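Local coordinates for PBP domain-containing protein (Vibrio parahaemolyticus, PDB 3MUQ) that is of unknown function but, as a member of the periplasmic binding protein superfamily, probably binds a small ligand between two lobes, at residues G126-K129 / K130-G133. Sequence-based numbering, arbitrary orientation.
Sequences GTHK and KEMG
His128 meets Glu131 and Met132 on the opening turns of the alpha-helix 126-138, the helical link of a beta-alpha-beta unit with strands 118-120 and 147-149 in a protein of the periplasmic binding protein superfamily. The backbone is regular i to i+4 helix: Lys130 N bonds to Gly126 O, Glu131 N to Thr127 O, Met132 N to His128 O and Gly133 N to Lys129 O, with lengths of 2.9 to 3.0 Å. Gly126 opens the helix and enters this ladder through its carbonyl oxygen. Ser125 OG, just before the helix, accepts a hydrogen bond from the N-H of His128.

Among the polar side chains, the imidazole edge faces the carboxylate one turn on. His128 ND1 donates a weak bond to Glu131 OE1, 3.5 Å long and bent to 150°, with ring and carboxylate planes turned 42° apart. Glutamate suits this buried site because its two oxygens can serve several donors: OE1 has its stronger partner in Ser120 OG, while OE2 takes Tyr147 OH and Trp135 NE1. These bonds should fix the carboxylate's rotation and tie the helix to both strands of its unit.

In the apolar packing, Thr127, short and beta-branched, fits against Phe86 of strand 78-90 and Met169 of strand 168-171, and the Lys130 side chain also touches both. The other contact of the ring is with selenium. His128 CG stands anti to the backbone N (chi1 179°), which carries the imidazole along the helix toward Met132, a selenomethionine. The flexible Met132 chain, bent at both chi2 and chi3, brings SE to 4.3 Å from the His128 ring centroid, the selenium counterpart of a Met-aromatic contact, oblique to the ring, with Met132 CG 3.4 Å from His128 CE1.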
loop_
_atom_site.group_PDB
_atom_site.type_symbol
_atom_site.label_atom_id
_atom_site.label_comp_id
_atom_site.label_asym_id
_atom_site.label_seq_id
_atom_site.Cartn_x
_atom_site.Cartn_y
_atom_site.Cartn_z
ATOM N N GLY A 126 13.719 -6.619 -7.557
ATOM C CA GLY A 126 13.233 -7.316 -6.385
ATOM C C GLY A 126 12.712 -8.682 -6.775
ATOM O O GLY A 126 12.985 -9.680 -6.104
ATOM N N THR A 127 11.965 -8.734 -7.874
ATOM C CA THR A 127 11.475 -10.009 -8.388
ATOM C C THR A 127 12.627 -10.955 -8.729
ATOM O O THR A 127 12.604 -12.133 -8.397
ATOM C CB THR A 127 10.587 -9.803 -9.625
ATOM O OG1 THR A 127 9.418 -9.063 -9.244
ATOM C CG2 THR A 127 10.174 -11.151 -10.234
ATOM N N HIS A 128 13.641 -10.431 -9.400
ATOM C CA HIS A 128 14.808 -11.233 -9.726
ATOM C C HIS A 128 15.508 -11.770 -8.465
ATOM O O HIS A 128 15.873 -12.942 -8.412
ATOM C CB HIS A 128 15.784 -10.424 -10.567
ATOM C CG HIS A 128 17.021 -11.174 -10.935
ATOM N ND1 HIS A 128 17.036 -12.544 -11.109
ATOM C CD2 HIS A 128 18.285 -10.751 -11.174
ATOM C CE1 HIS A 128 18.255 -12.931 -11.434
ATOM N NE2 HIS A 128 19.031 -11.861 -11.483
ATOM N N LYS A 129 15.701 -10.917 -7.456
ATOM C CA LYS A 129 16.304 -11.359 -6.197
ATOM C C LYS A 129 15.489 -12.472 -5.553
ATOM O O LYS A 129 16.032 -13.449 -5.033
ATOM C CB LYS A 129 16.394 -10.208 -5.190
ATOM C CG LYS A 129 17.145 -9.000 -5.668
ATOM C CD LYS A 129 18.617 -9.249 -5.752
ATOM C CE LYS A 129 19.359 -7.923 -5.761
ATOM N NZ LYS A 129 20.814 -8.168 -5.892
ATOM N N LYS A 130 14.176 -12.311 -5.560
ATOM C CA LYS A 130 13.329 -13.334 -4.984
ATOM C C LYS A 130 13.442 -14.669 -5.736
ATOM O O LYS A 130 13.433 -15.740 -5.126
ATOM C CB LYS A 130 11.876 -12.880 -4.934
ATOM C CG LYS A 130 10.972 -13.983 -4.418
ATOM C CD LYS A 130 9.695 -13.449 -3.827
ATOM C CE LYS A 130 9.036 -14.490 -2.928
ATOM N NZ LYS A 130 9.572 -14.480 -1.539
ATOM N N GLU A 131 13.537 -14.613 -7.061
ATOM C CA GLU A 131 13.698 -15.837 -7.827
ATOM C C GLU A 131 15.003 -16.522 -7.422
ATOM O O GLU A 131 15.044 -17.741 -7.216
ATOM C CB GLU A 131 13.705 -15.550 -9.323
ATOM C CG GLU A 131 14.066 -16.769 -10.160
ATOM C CD GLU A 131 14.928 -16.407 -11.340
ATOM O OE1 GLU A 131 14.926 -15.214 -11.714
ATOM O OE2 GLU A 131 15.624 -17.300 -11.875
HETATM N N MSE A 132 16.063 -15.727 -7.300
HETATM C CA MSE A 132 17.387 -16.244 -6.935
HETATM C C MSE A 132 17.429 -16.850 -5.539
HETATM O O MSE A 132 18.167 -17.805 -5.284
HETATM C CB MSE A 132 18.452 -15.165 -7.096
HETATM C CG MSE A 132 18.501 -14.576 -8.511
HETATM SE SE MSE A 132 18.707 -15.912 -9.956
HETATM C CE MSE A 132 17.150 -16.967 -9.696
ATOM N N GLY A 133 16.631 -16.294 -4.639
ATOM C CA GLY A 133 16.518 -16.836 -3.301
ATOM C C GLY A 133 15.969 -18.248 -3.320
ATOM O O GLY A 133 16.442 -19.113 -2.591
#